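Local structure of cocosin 1 acidic chain (Cocos nucifera, 5WPW) at residues 279-282 against 283-286. The protein serves as a hexameric 11S globulin of coconut seed, storing nutrient as protein, and is a potential food allergen. The protein carries 2 engineered substitutions. Residues are numbered along the deposited sequence; the frame is centred on the assembly and turned at random.
Sequences PILR and FIQM
Arg-282 carries CG between its backbone N and carbonyl carbon (chi1 76°), while Phe-283 turns CG anti to its own carbonyl carbon, and the two neighbouring side chains run side by side in the same direction on a short helical turn. The turn, helix 281-284, links strands 268-273 and 287-293 of the second cupin domain. Arg-282 CG sits over the middle of the phenyl face in a CH-pi contact, 3.6 Å from the Phe-283 centroid and 9° off the ring normal. Farther out, Phe-283 CZ lies over the centre of the guanidinium, 3.2 Å from Arg-282 CZ, with the two planes inclined by 50° and so not stacked flat. Arg-282 also touches Asp-367, and its NH2 comes near the like-charged NH2 of Arg-368 of a neighbouring subunit.

On the buried side, Ile-280 CG1 meets Ile-284 CG1 at 4.2 Å, and both residues pack on Ala-117 of strand 114-118, joining the turn to the first cupin domain. Ile-280 O accepts two N-H groups, from Phe-283 N and, at 3.1 Å, from Ile-284 N. Gln-285, with positive phi, leaves the helical path, but Gln-285 N still donates to Leu-281 O at 2.7 Å. Beyond it, the buried Met-286 O has no hydrogen-bonding partner in the model and lies 3.5 Å from Leu-281 CB.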
ATOM      1  N   PRO A 279       0.503   9.551 -12.700  1.00 24.09           N
ATOM      2  CA  PRO A 279       0.884   8.786 -11.499  1.00 24.72           C
ATOM      3  C   PRO A 279       1.977   9.421 -10.670  1.00 27.78           C
ATOM      4  O   PRO A 279       1.907   9.352  -9.440  1.00 25.16           O
ATOM      5  CB  PRO A 279       1.327   7.439 -12.086  1.00 29.54           C
ATOM      6  CG  PRO A 279       0.582   7.334 -13.354  1.00 28.64           C
ATOM      7  CD  PRO A 279       0.461   8.709 -13.903  1.00 25.49           C
ATOM      8  N   ILE A 280       2.973  10.053 -11.299  1.00 23.32           N
ATOM      9  CA  ILE A 280       4.130  10.548 -10.558  1.00 26.47           C
ATOM     10  C   ILE A 280       3.733  11.573  -9.504  1.00 27.99           C
ATOM     11  O   ILE A 280       4.459  11.770  -8.527  1.00 24.91           O
ATOM     12  CB  ILE A 280       5.194  11.136 -11.517  1.00 25.44           C
ATOM     13  CG1 ILE A 280       6.519  11.329 -10.766  1.00 28.71           C
ATOM     14  CG2 ILE A 280       4.724  12.467 -12.142  1.00 25.57           C
ATOM     15  CD1 ILE A 280       7.658  11.819 -11.623  1.00 27.88           C
ATOM     16  N   LEU A 281       2.563  12.203  -9.652  1.00 27.39           N
ATOM     17  CA  LEU A 281       2.184  13.244  -8.716  1.00 23.47           C
ATOM     18  C   LEU A 281       2.010  12.697  -7.307  1.00 25.73           C
ATOM     19  O   LEU A 281       2.072  13.473  -6.354  1.00 25.85           O
ATOM     20  CB  LEU A 281       0.884  13.927  -9.161  1.00 25.98           C
ATOM     21  CG  LEU A 281       0.983  14.662 -10.502  1.00 24.62           C
ATOM     22  CD1 LEU A 281      -0.255  15.497 -10.821  1.00 26.11           C
ATOM     23  CD2 LEU A 281       2.219  15.532 -10.491  1.00 21.61           C
ATOM     24  N   ARG A 282       1.759  11.396  -7.161  1.00 24.57           N
ATOM     25  CA  ARG A 282       1.630  10.810  -5.828  1.00 32.50           C
ATOM     26  C   ARG A 282       2.945  10.821  -5.061  1.00 33.12           C
ATOM     27  O   ARG A 282       2.932  10.677  -3.835  1.00 32.87           O
ATOM     28  CB  ARG A 282       1.087   9.375  -5.919  1.00 34.18           C
ATOM     29  CG  ARG A 282       2.094   8.316  -6.378  1.00 38.66           C
ATOM     30  CD  ARG A 282       1.374   7.010  -6.743  1.00 44.38           C
ATOM     31  NE  ARG A 282       2.165   6.194  -7.665  1.00 50.50           N
ATOM     32  CZ  ARG A 282       2.499   4.921  -7.459  1.00 52.10           C
ATOM     33  NH1 ARG A 282       2.114   4.291  -6.355  1.00 60.04           N
ATOM     34  NH2 ARG A 282       3.229   4.276  -8.364  1.00 58.06           N
ATOM     35  N   PHE A 283       4.073  10.954  -5.761  1.00 29.51           N
ATOM     36  CA  PHE A 283       5.375  11.188  -5.151  1.00 32.60           C
ATOM     37  C   PHE A 283       5.728  12.670  -5.096  1.00 30.11           C
ATOM     38  O   PHE A 283       6.308  13.125  -4.103  1.00 33.52           O
ATOM     39  CB  PHE A 283       6.445  10.405  -5.927  1.00 32.60           C
ATOM     40  CG  PHE A 283       6.040   8.984  -6.216  1.00 35.79           C
ATOM     41  CD1 PHE A 283       5.963   8.058  -5.191  1.00 38.98           C
ATOM     42  CD2 PHE A 283       5.696   8.587  -7.495  1.00 36.92           C
ATOM     43  CE1 PHE A 283       5.573   6.746  -5.441  1.00 47.20           C
ATOM     44  CE2 PHE A 283       5.307   7.277  -7.757  1.00 40.05           C
ATOM     45  CZ  PHE A 283       5.247   6.357  -6.729  1.00 44.67           C
ATOM     46  N   ILE A 284       5.356  13.437  -6.130  1.00 30.04           N
ATOM     47  CA  ILE A 284       5.573  14.883  -6.132  1.00 24.79           C
ATOM     48  C   ILE A 284       4.726  15.548  -5.044  1.00 28.14           C
ATOM     49  O   ILE A 284       5.117  16.580  -4.470  1.00 24.68           O
ATOM     50  CB  ILE A 284       5.255  15.462  -7.537  1.00 27.90           C
ATOM     51  CG1 ILE A 284       6.183  14.901  -8.631  1.00 31.31           C
ATOM     52  CG2 ILE A 284       5.243  16.992  -7.541  1.00 25.28           C
ATOM     53  CD1 ILE A 284       7.623  15.438  -8.656  1.00 30.72           C
ATOM     54  N   GLN A 285       3.561  14.969  -4.751  1.00 26.98           N
ATOM     55  CA  GLN A 285       2.600  15.487  -3.765  1.00 24.21           C
ATOM     56  C   GLN A 285       2.123  16.895  -4.124  1.00 23.49           C
ATOM     57  O   GLN A 285       2.010  17.781  -3.273  1.00 21.05           O
ATOM     58  CB  GLN A 285       3.172  15.452  -2.344  1.00 29.44           C
ATOM     59  CG  GLN A 285       3.108  14.072  -1.698  1.00 35.23           C
ATOM     60  CD  GLN A 285       3.636  14.081  -0.263  1.00 41.86           C
ATOM     61  OE1 GLN A 285       4.798  13.764  -0.015  1.00 47.31           O
ATOM     62  NE2 GLN A 285       2.783  14.452   0.680  1.00 47.72           N
ATOM     63  N   MET A 286       1.787  17.074  -5.393  1.00 19.55           N
ATOM     64  CA  MET A 286       1.238  18.340  -5.862  1.00 22.22           C
ATOM     65  C   MET A 286       0.208  18.038  -6.937  1.00 23.39           C
ATOM     66  O   MET A 286       0.243  16.990  -7.581  1.00 23.79           O
ATOM     67  CB  MET A 286       2.321  19.298  -6.407  1.00 25.53           C
ATOM     68  CG  MET A 286       2.855  20.266  -5.313  1.00 29.66           C
ATOM     69  SD  MET A 286       4.037  21.503  -5.921  1.00 45.72           S
ATOM     70  CE  MET A 286       5.277  20.344  -6.433  1.00 15.23           C
TER